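ZmpA Glycopeptidase (Clostridium perfringens, PDB 6XSX) is the catalytic module of a glycopeptidase of the M60 metalloprotease family, and probably cleaves the peptide backbone of glycosylated proteins. Local coordinates at residues Ile61-Asp66 / Pro135-Glu140; Ser83-Asp88 / Thr107-Pro112; Met221-Phe226 / Thr364-Phe369; Leu450-Glu455 / Ile513-Asn518. One frame throughout, in Å; residues are numbered along the deposited sequence.

Contact 1 of 4, residues Ile61-Asp66 / Pro135-Glu140. With EDO (1,2-ethanediol), chain F.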
# COMPACT_ATOMS: atom_id res chain seq x y z
N ILE A 61 -17.48 21.53 -26.38
CA ILE A 61 -16.18 22.17 -26.28
C ILE A 61 -15.51 22.03 -27.64
O ILE A 61 -15.90 21.15 -28.42
CB ILE A 61 -15.33 21.56 -25.15
CG1 ILE A 61 -15.10 20.05 -25.34
CG2 ILE A 61 -15.92 21.88 -23.79
CD1 ILE A 61 -13.92 19.49 -24.55
N THR A 62 -14.54 22.91 -27.92
CA THR A 62 -13.80 22.84 -29.17
C THR A 62 -12.32 22.67 -28.84
O THR A 62 -11.75 23.46 -28.09
CB THR A 62 -14.07 24.05 -30.08
OG1 THR A 62 -15.48 24.16 -30.24
CG2 THR A 62 -13.41 23.91 -31.43
N VAL A 63 -11.72 21.59 -29.35
CA VAL A 63 -10.34 21.30 -28.99
C VAL A 63 -9.51 21.32 -30.27
O VAL A 63 -9.85 20.67 -31.25
CB VAL A 63 -10.21 19.95 -28.26
CG1 VAL A 63 -8.76 19.69 -27.84
CG2 VAL A 63 -11.14 19.88 -27.06
N TYR A 64 -8.43 22.10 -30.22
CA TYR A 64 -7.50 22.21 -31.32
C TYR A 64 -6.26 21.37 -31.02
O TYR A 64 -5.70 21.47 -29.93
CB TYR A 64 -7.16 23.68 -31.56
CG TYR A 64 -8.33 24.44 -32.13
CD1 TYR A 64 -8.60 24.41 -33.50
CD2 TYR A 64 -9.19 25.15 -31.31
CE1 TYR A 64 -9.68 25.10 -34.03
CE2 TYR A 64 -10.27 25.83 -31.83
CZ TYR A 64 -10.52 25.80 -33.19
OH TYR A 64 -11.59 26.48 -33.69
N VAL A 65 -5.88 20.54 -31.99
CA VAL A 65 -4.80 19.58 -31.83
C VAL A 65 -3.79 19.79 -32.96
O VAL A 65 -4.13 19.76 -34.14
CB VAL A 65 -5.35 18.13 -31.84
CG1 VAL A 65 -4.24 17.09 -31.82
CG2 VAL A 65 -6.35 17.88 -30.72
N ASP A 66 -2.53 19.98 -32.57
CA ASP A 66 -1.44 20.06 -33.54
C ASP A 66 -0.45 18.93 -33.28
O ASP A 66 0.16 18.87 -32.21
CB ASP A 66 -0.81 21.46 -33.50
CG ASP A 66 0.46 21.62 -34.33
OD1 ASP A 66 0.80 20.70 -35.11
OD2 ASP A 66 1.11 22.67 -34.19
N PRO A 135 2.81 17.05 -29.21
CA PRO A 135 1.52 17.67 -29.52
C PRO A 135 1.32 18.99 -28.77
O PRO A 135 1.82 19.18 -27.66
CB PRO A 135 0.49 16.65 -29.03
CG PRO A 135 1.25 15.34 -28.93
CD PRO A 135 2.67 15.73 -28.58
N LYS A 136 0.58 19.89 -29.41
CA LYS A 136 0.08 21.09 -28.76
C LYS A 136 -1.44 21.02 -28.84
O LYS A 136 -1.97 20.65 -29.88
CB LYS A 136 0.55 22.35 -29.49
CG LYS A 136 2.04 22.63 -29.42
CD LYS A 136 2.50 23.52 -30.56
CE LYS A 136 3.93 24.00 -30.39
NZ LYS A 136 4.08 24.76 -29.13
N ILE A 137 -2.12 21.36 -27.74
CA ILE A 137 -3.57 21.43 -27.80
C ILE A 137 -4.05 22.70 -27.11
O ILE A 137 -3.37 23.26 -26.24
CB ILE A 137 -4.28 20.16 -27.28
CG1 ILE A 137 -4.41 20.13 -25.76
CG2 ILE A 137 -3.66 18.88 -27.83
CD1 ILE A 137 -5.45 19.15 -25.27
N ARG A 138 -5.24 23.14 -27.53
CA ARG A 138 -5.96 24.23 -26.91
C ARG A 138 -7.42 23.82 -26.74
O ARG A 138 -8.00 23.21 -27.64
CB ARG A 138 -5.85 25.48 -27.79
CG ARG A 138 -6.37 26.75 -27.13
CD ARG A 138 -5.94 27.97 -27.92
NE ARG A 138 -6.28 27.93 -29.34
CZ ARG A 138 -7.48 28.20 -29.84
NH1 ARG A 138 -8.47 28.53 -29.02
NH2 ARG A 138 -7.68 28.15 -31.14
N ILE A 139 -7.99 24.15 -25.58
CA ILE A 139 -9.37 23.81 -25.29
C ILE A 139 -10.17 25.11 -25.16
O ILE A 139 -9.82 25.97 -24.36
CB ILE A 139 -9.47 22.93 -24.02
CG1 ILE A 139 -8.67 21.63 -24.19
CG2 ILE A 139 -10.92 22.65 -23.66
CD1 ILE A 139 -8.36 20.92 -22.89
N GLU A 140 -11.27 25.21 -25.92
CA GLU A 140 -12.18 26.34 -25.83
C GLU A 140 -13.51 25.90 -25.23
O GLU A 140 -14.01 24.82 -25.55
CB GLU A 140 -12.50 26.88 -27.23
CG GLU A 140 -11.36 27.60 -27.93
CD GLU A 140 -11.74 28.20 -29.28
OE1 GLU A 140 -12.89 27.97 -29.75
OE2 GLU A 140 -10.88 28.89 -29.88
C1 EDO F . -2.71 24.99 -30.46
O1 EDO F . -3.70 26.00 -30.58
C2 EDO F . -3.12 23.75 -31.15
O2 EDO F . -3.41 24.00 -32.51
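Tyr64 and Arg138 form the central hydrogen-bonded pair of two antiparallel strands. Tyr64 N gives its hydrogen to Arg138 O at 2.8 Å. Arg138 N returns a bond to Tyr64 O at 3.0 Å. Thr62 and Glu140, and Asp66 and Lys136, pair in the same two-way fashion, so six backbone bonds join 61-66 to 135-140. Tyr64 O also meets Ile137 CA at 3.0 Å, a CH...O contact.

The polar side chains of these pairs share one face of the sheet. The Arg138 chain bends at its third torsion (chi3 53°), which lays the guanidinium over the Tyr64 ring. Arg138 NH2 sits 3.4 Å from Tyr64 CD2, with the two planes 20° apart. Arg138 NH1 then reaches Glu140 OE2 at 2.6 Å in a nearly straight salt bridge, on the anti side of the carboxylate. The bridge lies in the guanidinium plane and should help hold that group flat over the ring. Arg138 NE makes a weak bond to ethanediol O1. Asp66 finds its salt-bridge partner in Arg133.

Val63, Val65, Ile137 and Ile139 point to the other face. Val63 CG1 touches Ile139 CG1 at 4.1 Å, and Val65 CG2 touches Ile137 CG2 at 4.1 Å. Ile61 and Val63 reach Leu76, and Ile139 reaches Tyr53, both on the larger sheet. Strands 96-101 and 24-26 continue the bonding outward. The arrangement is that of a small antiparallel sheet with one polar face, packed by its apolar face on a second sheet as in a beta sandwich.

Contact 2 of 4, residues Ser83-Asp88 / Thr107-Pro112. With EDO (1,2-ethanediol), chain D.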
# COMPACT_ATOMS: atom_id res chain seq x y z
N SER A 83 -18.45 8.89 -8.92
CA SER A 83 -19.07 7.66 -9.39
C SER A 83 -18.72 6.53 -8.42
O SER A 83 -17.76 6.64 -7.66
CB SER A 83 -18.59 7.36 -10.79
OG SER A 83 -19.00 6.07 -11.20
N GLN A 84 -19.49 5.44 -8.46
CA GLN A 84 -19.10 4.23 -7.75
C GLN A 84 -17.90 3.62 -8.47
O GLN A 84 -17.15 2.84 -7.87
CB GLN A 84 -20.26 3.23 -7.66
CG GLN A 84 -20.51 2.50 -8.97
CD GLN A 84 -21.73 1.61 -8.95
OE1 GLN A 84 -22.74 1.92 -9.58
NE2 GLN A 84 -21.65 0.51 -8.23
N HIS A 85 -17.72 3.99 -9.75
CA HIS A 85 -16.59 3.59 -10.57
C HIS A 85 -15.61 4.77 -10.69
O HIS A 85 -15.67 5.71 -9.89
CB HIS A 85 -17.08 3.08 -11.93
CG HIS A 85 -18.09 1.99 -11.83
ND1 HIS A 85 -17.83 0.78 -11.20
CD2 HIS A 85 -19.36 1.90 -12.28
CE1 HIS A 85 -18.90 0.01 -11.26
NE2 HIS A 85 -19.85 0.67 -11.92
N ASN A 86 -14.73 4.71 -11.69
CA ASN A 86 -13.71 5.73 -11.88
C ASN A 86 -14.29 6.99 -12.54
O ASN A 86 -13.76 8.08 -12.35
CB ASN A 86 -12.49 5.18 -12.62
CG ASN A 86 -11.84 4.01 -11.90
OD1 ASN A 86 -11.62 4.06 -10.69
ND2 ASN A 86 -11.53 2.95 -12.64
N GLY A 87 -15.37 6.81 -13.32
CA GLY A 87 -16.13 7.91 -13.90
C GLY A 87 -15.56 8.46 -15.22
O GLY A 87 -16.07 9.44 -15.75
N ASP A 88 -14.53 7.80 -15.77
CA ASP A 88 -13.80 8.33 -16.91
C ASP A 88 -14.39 7.84 -18.24
O ASP A 88 -14.91 6.73 -18.35
CB ASP A 88 -12.32 7.97 -16.85
CG ASP A 88 -12.07 6.48 -16.78
OD1 ASP A 88 -12.56 5.84 -15.81
OD2 ASP A 88 -11.42 5.95 -17.70
N THR A 107 -27.02 7.95 -14.47
CA THR A 107 -27.40 8.52 -13.18
C THR A 107 -27.19 7.52 -12.04
O THR A 107 -26.78 7.89 -10.95
CB THR A 107 -28.88 8.92 -13.17
OG1 THR A 107 -29.18 9.57 -14.41
CG2 THR A 107 -29.25 9.81 -12.01
N ASN A 108 -27.47 6.24 -12.31
CA ASN A 108 -27.52 5.27 -11.22
C ASN A 108 -26.11 4.92 -10.72
O ASN A 108 -25.99 4.24 -9.71
CB ASN A 108 -28.38 4.06 -11.58
CG ASN A 108 -27.80 3.23 -12.71
OD1 ASN A 108 -27.13 3.75 -13.59
ND2 ASN A 108 -28.06 1.94 -12.69
N GLU A 109 -25.06 5.40 -11.41
CA GLU A 109 -23.68 5.12 -11.05
C GLU A 109 -23.13 6.16 -10.07
O GLU A 109 -22.03 5.97 -9.55
CB GLU A 109 -22.79 5.08 -12.29
CG GLU A 109 -22.86 3.73 -13.00
CD GLU A 109 -22.21 3.63 -14.37
OE1 GLU A 109 -21.32 4.46 -14.69
OE2 GLU A 109 -22.60 2.70 -15.10
N LEU A 110 -23.86 7.26 -9.86
CA LEU A 110 -23.31 8.42 -9.17
C LEU A 110 -23.91 8.55 -7.78
O LEU A 110 -25.07 8.19 -7.57
CB LEU A 110 -23.62 9.67 -9.99
CG LEU A 110 -23.20 9.67 -11.46
CD1 LEU A 110 -23.39 11.06 -12.05
CD2 LEU A 110 -21.76 9.20 -11.63
N ARG A 111 -23.14 9.10 -6.84
CA ARG A 111 -23.70 9.37 -5.52
C ARG A 111 -24.95 10.24 -5.73
O ARG A 111 -24.92 11.17 -6.52
CB ARG A 111 -22.72 10.08 -4.59
CG ARG A 111 -23.23 10.22 -3.16
CD ARG A 111 -22.29 10.98 -2.23
NE ARG A 111 -20.89 10.62 -2.44
CZ ARG A 111 -20.26 9.61 -1.82
NH1 ARG A 111 -20.91 8.84 -0.96
NH2 ARG A 111 -18.98 9.38 -2.08
N PRO A 112 -26.08 9.92 -5.07
CA PRO A 112 -27.29 10.72 -5.22
C PRO A 112 -26.99 12.20 -5.03
O PRO A 112 -26.31 12.59 -4.08
CB PRO A 112 -28.20 10.12 -4.13
CG PRO A 112 -27.78 8.66 -4.10
CD PRO A 112 -26.27 8.74 -4.20
C1 EDO D . -9.09 2.88 -15.58
O1 EDO D . -9.38 1.92 -16.57
C2 EDO D . -10.05 3.99 -15.71
O2 EDO D . -11.38 3.51 -15.75
O HOH W 1 -19.26 5.95 -13.77
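The His85 ring meets the Glu109 side chain at its edge, where His85 CD2 lies 3.9 Å from Glu109 CD, near the ring plane. Ring and carboxylate planes stand 82° apart. One face of the ring carries Gln84 CG, centred 3.5 Å above it. Gln84 CG stands between its own backbone N and carbonyl carbon (chi1 76°). The chain then runs extended past Glu109, and Gln84 OE1 comes 3.6 Å from Glu109 CA. The amide and carboxylate planes are 76° apart.

Gln84 N gives its hydrogen to Glu109 O at 2.8 Å, almost along the C=O axis. Ser83 OG accepts from His85 N at 2.8 Å, which makes an ST turn. The same hydroxyl donates to a water at 2.6 Å, and that water donates to Glu109 OE1. Ser83 CB packs on Leu110 CD2 at 3.8 Å.

Further along the loop, Asn86 and Asp88 hold an ethanediol. The backbone N atoms of Asn86 and Gly87 bind the sulfonate of a MES molecule. The two loops are joined by a backbone bond and a water bridge, with side-chain packing round them. Ser83 OG accepts one bond, from His85 N, and donates another, to the water.

Contact 3 of 4, residues Met221-Phe226 / Thr364-Phe369. With EDO (1,2-ethanediol), chain G.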
# COMPACT_ATOMS: atom_id res chain seq x y z
N MET A 221 7.83 2.55 -3.63
CA MET A 221 8.58 1.97 -4.71
C MET A 221 9.93 1.44 -4.21
O MET A 221 10.37 0.39 -4.66
CB MET A 221 8.71 2.94 -5.89
CG MET A 221 7.41 2.97 -6.66
SD MET A 221 7.39 4.03 -8.10
CE MET A 221 8.23 3.00 -9.30
N LYS A 222 10.53 2.14 -3.24
CA LYS A 222 11.70 1.61 -2.55
C LYS A 222 11.38 0.26 -1.90
O LYS A 222 12.08 -0.73 -2.12
CB LYS A 222 12.22 2.63 -1.53
CG LYS A 222 13.43 2.16 -0.73
CD LYS A 222 13.85 3.20 0.29
CE LYS A 222 14.71 2.62 1.40
NZ LYS A 222 15.00 3.66 2.42
N TYR A 223 10.30 0.20 -1.11
CA TYR A 223 9.91 -1.03 -0.44
C TYR A 223 9.69 -2.18 -1.43
O TYR A 223 9.94 -3.33 -1.09
CB TYR A 223 8.67 -0.80 0.43
CG TYR A 223 8.20 -1.94 1.30
CD1 TYR A 223 9.02 -2.54 2.26
CD2 TYR A 223 6.88 -2.37 1.22
CE1 TYR A 223 8.54 -3.55 3.08
CE2 TYR A 223 6.39 -3.39 2.03
CZ TYR A 223 7.23 -3.98 2.96
OH TYR A 223 6.72 -4.97 3.76
N TRP A 224 9.21 -1.86 -2.64
CA TRP A 224 8.86 -2.86 -3.64
C TRP A 224 10.07 -3.26 -4.49
O TRP A 224 9.97 -4.16 -5.32
CB TRP A 224 7.70 -2.35 -4.51
CG TRP A 224 6.55 -3.30 -4.58
CD1 TRP A 224 6.11 -3.97 -5.68
CD2 TRP A 224 5.68 -3.68 -3.50
NE1 TRP A 224 5.03 -4.75 -5.36
CE2 TRP A 224 4.74 -4.60 -4.03
CE3 TRP A 224 5.60 -3.35 -2.14
CZ2 TRP A 224 3.74 -5.18 -3.25
CZ3 TRP A 224 4.60 -3.91 -1.37
CH2 TRP A 224 3.69 -4.81 -1.92
N GLY A 225 11.20 -2.56 -4.29
CA GLY A 225 12.45 -2.91 -4.95
C GLY A 225 12.64 -2.30 -6.34
O GLY A 225 13.43 -2.81 -7.14
N PHE A 226 11.93 -1.19 -6.63
CA PHE A 226 12.17 -0.44 -7.86
C PHE A 226 13.39 0.46 -7.65
O PHE A 226 13.25 1.61 -7.26
CB PHE A 226 10.92 0.35 -8.28
CG PHE A 226 9.77 -0.53 -8.72
CD1 PHE A 226 9.75 -1.08 -10.00
CD2 PHE A 226 8.72 -0.80 -7.86
CE1 PHE A 226 8.70 -1.89 -10.40
CE2 PHE A 226 7.68 -1.61 -8.26
CZ PHE A 226 7.67 -2.16 -9.52
N THR A 364 15.60 -5.57 4.55
CA THR A 364 15.97 -5.69 3.15
C THR A 364 15.25 -6.85 2.46
O THR A 364 15.42 -7.05 1.26
CB THR A 364 17.49 -5.84 2.92
OG1 THR A 364 17.94 -7.11 3.39
CG2 THR A 364 18.31 -4.71 3.51
N PHE A 365 14.46 -7.62 3.21
CA PHE A 365 13.87 -8.84 2.66
C PHE A 365 12.88 -8.52 1.54
O PHE A 365 13.01 -9.05 0.43
CB PHE A 365 13.21 -9.69 3.75
CG PHE A 365 12.31 -10.79 3.23
CD1 PHE A 365 12.81 -11.82 2.44
CD2 PHE A 365 10.95 -10.79 3.53
CE1 PHE A 365 11.97 -12.82 1.97
CE2 PHE A 365 10.12 -11.79 3.05
CZ PHE A 365 10.63 -12.80 2.26
N TRP A 366 11.88 -7.69 1.83
CA TRP A 366 10.74 -7.57 0.93
C TRP A 366 11.14 -7.07 -0.46
O TRP A 366 10.79 -7.69 -1.46
CB TRP A 366 9.58 -6.77 1.55
CG TRP A 366 8.32 -6.94 0.76
CD1 TRP A 366 7.64 -5.99 0.06
CD2 TRP A 366 7.61 -8.18 0.55
NE1 TRP A 366 6.55 -6.54 -0.56
CE2 TRP A 366 6.51 -7.89 -0.29
CE3 TRP A 366 7.80 -9.50 1.00
CZ2 TRP A 366 5.60 -8.87 -0.68
CZ3 TRP A 366 6.90 -10.47 0.59
CH2 TRP A 366 5.82 -10.16 -0.23
N PRO A 367 11.88 -5.94 -0.59
CA PRO A 367 12.29 -5.45 -1.91
C PRO A 367 12.96 -6.53 -2.76
O PRO A 367 12.63 -6.70 -3.94
CB PRO A 367 13.21 -4.26 -1.61
CG PRO A 367 13.53 -4.36 -0.12
CD PRO A 367 12.35 -5.07 0.50
N ARG A 368 13.84 -7.32 -2.12
CA ARG A 368 14.57 -8.38 -2.80
C ARG A 368 13.63 -9.52 -3.18
O ARG A 368 13.74 -10.07 -4.27
CB ARG A 368 15.76 -8.84 -1.96
CG ARG A 368 16.79 -7.74 -1.67
CD ARG A 368 17.95 -8.24 -0.83
NE ARG A 368 18.60 -9.33 -1.55
CZ ARG A 368 19.31 -10.33 -1.03
NH1 ARG A 368 19.49 -10.43 0.28
NH2 ARG A 368 19.82 -11.25 -1.83
N PHE A 369 12.69 -9.87 -2.27
CA PHE A 369 11.70 -10.89 -2.56
C PHE A 369 10.85 -10.48 -3.77
O PHE A 369 10.69 -11.26 -4.72
CB PHE A 369 10.88 -11.21 -1.30
CG PHE A 369 9.90 -12.35 -1.39
CD1 PHE A 369 10.29 -13.65 -1.11
CD2 PHE A 369 8.56 -12.12 -1.69
CE1 PHE A 369 9.38 -14.69 -1.15
CE2 PHE A 369 7.65 -13.16 -1.73
CZ PHE A 369 8.07 -14.45 -1.46
C1 EDO G . 17.34 -10.40 3.30
O1 EDO G . 17.73 -9.57 2.22
C2 EDO G . 18.46 -11.27 3.77
O2 EDO G . 19.70 -10.60 3.76
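Beside the place where Gly225 packs on Pro367, Met221 O accepts two backbone bonds, from Phe226 N at 3.0 Å and, weakly, from Trp224 N. Gly225 N bonds Lys222 O. The Phe226 N - Met221 O and Gly225 N - Lys222 O bonds, with the positive phi of Gly225, make a Schellman motif at the end of helix 206-224. Gly225 CA then lies 3.7 Å from Pro367 CB, close against the first turn of helix 365-375. Tyr223 O faces Pro367 N at 3.3 Å, but the proline has no hydrogen to give.

Trp366 fills the angle between Tyr223 and Trp224. Its CG is anti to the backbone N (chi1 -166°), which sends the indole across to the other helix. Trp366 NE1 comes 3.4 Å from Trp224 CZ3, over the face of the six-membered ring. This is an edge-to-face pair with planes at 73°. Trp366 CD1 lies over the Tyr223 ring, 3.5 Å from Tyr223 CE2, and there the planes are inclined by 34°. Tyr223 also stacks with His305, and its OH is hydrogen-bonded to Met301 O.

Later residues of helix 365-375 take up carbonyls at the helix end: Arg374 bonds Trp224 O and Gln371 bonds Gly225 O. No hydrogen bond joins the two segments themselves. Their buried junction rests on aromatic and proline packing, and the indole N-H edge probably gains electrostatically from the pi face of Trp224.

Contact 4 of 4, residues Leu450-Glu455 / Ile513-Asn518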
# COMPACT_ATOMS: atom_id res chain seq x y z
N LEU A 450 21.33 -9.17 32.02
CA LEU A 450 19.96 -9.63 31.95
C LEU A 450 19.63 -10.47 33.19
O LEU A 450 20.36 -11.39 33.52
CB LEU A 450 19.77 -10.47 30.68
CG LEU A 450 18.41 -11.17 30.57
CD1 LEU A 450 17.30 -10.15 30.42
CD2 LEU A 450 18.40 -12.14 29.39
N LYS A 451 18.55 -10.12 33.88
CA LYS A 451 17.98 -10.99 34.89
C LYS A 451 16.47 -11.04 34.67
O LYS A 451 15.82 -10.00 34.59
CB LYS A 451 18.33 -10.49 36.31
N PHE A 452 15.93 -12.24 34.53
CA PHE A 452 14.49 -12.42 34.47
C PHE A 452 14.10 -13.64 35.30
O PHE A 452 14.93 -14.50 35.56
CB PHE A 452 14.00 -12.53 33.02
CG PHE A 452 14.29 -13.85 32.34
CD1 PHE A 452 13.29 -14.81 32.20
CD2 PHE A 452 15.55 -14.12 31.84
CE1 PHE A 452 13.56 -16.01 31.56
CE2 PHE A 452 15.81 -15.33 31.21
CZ PHE A 452 14.82 -16.28 31.08
N GLU A 453 12.83 -13.68 35.71
CA GLU A 453 12.33 -14.73 36.58
C GLU A 453 10.93 -15.11 36.12
O GLU A 453 10.27 -14.33 35.45
CB GLU A 453 12.25 -14.23 38.02
CG GLU A 453 13.61 -13.89 38.61
CD GLU A 453 13.60 -13.44 40.06
OE1 GLU A 453 12.80 -12.53 40.38
OE2 GLU A 453 14.37 -14.02 40.86
N ALA A 454 10.49 -16.31 36.52
CA ALA A 454 9.14 -16.79 36.30
C ALA A 454 8.55 -17.28 37.61
O ALA A 454 9.26 -17.86 38.43
CB ALA A 454 9.14 -17.90 35.26
N GLU A 455 7.24 -17.08 37.79
CA GLU A 455 6.53 -17.54 38.97
C GLU A 455 5.25 -18.24 38.53
O GLU A 455 4.49 -17.69 37.73
CB GLU A 455 6.21 -16.34 39.87
CG GLU A 455 5.49 -16.72 41.15
CD GLU A 455 5.16 -15.56 42.07
OE1 GLU A 455 4.33 -14.70 41.67
OE2 GLU A 455 5.73 -15.50 43.17
N ILE A 513 12.24 -21.64 30.86
CA ILE A 513 11.81 -20.40 30.24
C ILE A 513 13.01 -19.71 29.59
O ILE A 513 14.04 -19.48 30.24
CB ILE A 513 11.15 -19.47 31.28
CG1 ILE A 513 10.10 -20.18 32.14
CG2 ILE A 513 10.59 -18.21 30.62
CD1 ILE A 513 8.88 -20.67 31.39
N VAL A 514 12.86 -19.37 28.31
CA VAL A 514 13.90 -18.69 27.56
C VAL A 514 13.32 -17.39 27.00
O VAL A 514 12.34 -17.42 26.26
CB VAL A 514 14.45 -19.61 26.45
CG1 VAL A 514 15.49 -18.91 25.58
CG2 VAL A 514 15.02 -20.91 27.02
N ALA A 515 13.92 -16.25 27.39
CA ALA A 515 13.50 -14.94 26.93
C ALA A 515 14.18 -14.63 25.60
O ALA A 515 15.26 -15.12 25.33
CB ALA A 515 13.83 -13.89 27.97
N TYR A 516 13.50 -13.83 24.75
CA TYR A 516 14.02 -13.52 23.42
C TYR A 516 14.08 -12.01 23.24
O TYR A 516 13.16 -11.32 23.67
CB TYR A 516 13.18 -14.17 22.32
CG TYR A 516 13.59 -15.58 22.02
CD1 TYR A 516 13.18 -16.63 22.84
CD2 TYR A 516 14.40 -15.88 20.93
CE1 TYR A 516 13.56 -17.93 22.57
CE2 TYR A 516 14.78 -17.17 20.65
CZ TYR A 516 14.36 -18.20 21.47
OH TYR A 516 14.74 -19.49 21.21
N ASP A 517 15.15 -11.54 22.60
CA ASP A 517 15.37 -10.11 22.45
C ASP A 517 15.00 -9.63 21.04
O ASP A 517 14.57 -10.41 20.19
CB ASP A 517 16.78 -9.70 22.88
CG ASP A 517 17.88 -10.02 21.87
OD1 ASP A 517 17.55 -10.42 20.72
OD2 ASP A 517 19.06 -9.89 22.27
N ASN A 518 15.22 -8.33 20.81
CA ASN A 518 14.72 -7.62 19.65
C ASN A 518 15.34 -8.14 18.35
O ASN A 518 14.82 -7.86 17.28
CB ASN A 518 14.92 -6.10 19.79
CG ASN A 518 13.94 -5.45 20.73
OD1 ASN A 518 12.73 -5.67 20.61
ND2 ASN A 518 14.44 -4.62 21.65
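Phe452 CG lies between its backbone N and carbonyl carbon (chi1 75°), and this rotation drops the ring onto Ile513 and Ala515. Ile513 has CG2 anti to its own N and CG1 beside it (chi1 -48°). The two branches therefore take different partners. Ile513 CG2 meets Phe452 CE1 at 3.8 Å, while Ile513 CG1 meets Ala454 CB at 4.0 Å.

Ala515 CB sits over one face of the Phe452 ring, 4.0 Å from the ring centroid and only 8° off the normal. That is a well-centred CH-pi contact. At the edge, Phe452 CZ comes 3.4 Å from Ile513 O, which lies near the ring plane. The carbonyl thus meets the hydrogen-bearing rim of the ring and not its pi cloud.

The strands do not pair here. Their axes pass 8.6 Å apart and run at 135° to each other, consistent with strands in two facing layers of a sandwich. Strand 452-459 bonds to strand 463-470 in one sheet. Strand 511-517 bonds to strands 478-485 and 526-528 in the other. Ile470 and Tyr526 touch Phe452, and Phe468 and Phe528 touch Ile513, so both sheets add to the apolar filling. The three-strand and four-strand sheets are consistent with a fibronectin type III-like module at the C-terminal end.

With no hydrogen bond between the segments, cohesion comes from close apolar contact. The Ile513 O approach probably adds a small favourable electrostatic term at the ring rim.

Overall arrangement
The contacts are spread along an elongated chain. Contact 2 is nested inside the loop closed by contact 1, and their centres are about 27 Å apart; contacts 3 and 4 follow in series. Contact 3 lies nearest the middle. Its centre is about 36 Å from that of contact 2 and about 34 Å from that of contact 4. The centres of contacts 1 and 4 are about 72 Å apart. Helix 277-286, in the sequence between the segments of contact 3, carries an HExxH sequence that probably binds the catalytic metal, though none is bound here. One MES molecule lies near Asp66 of contact 1 and another near His85 of contact 2, both probably from the crystallisation liquor.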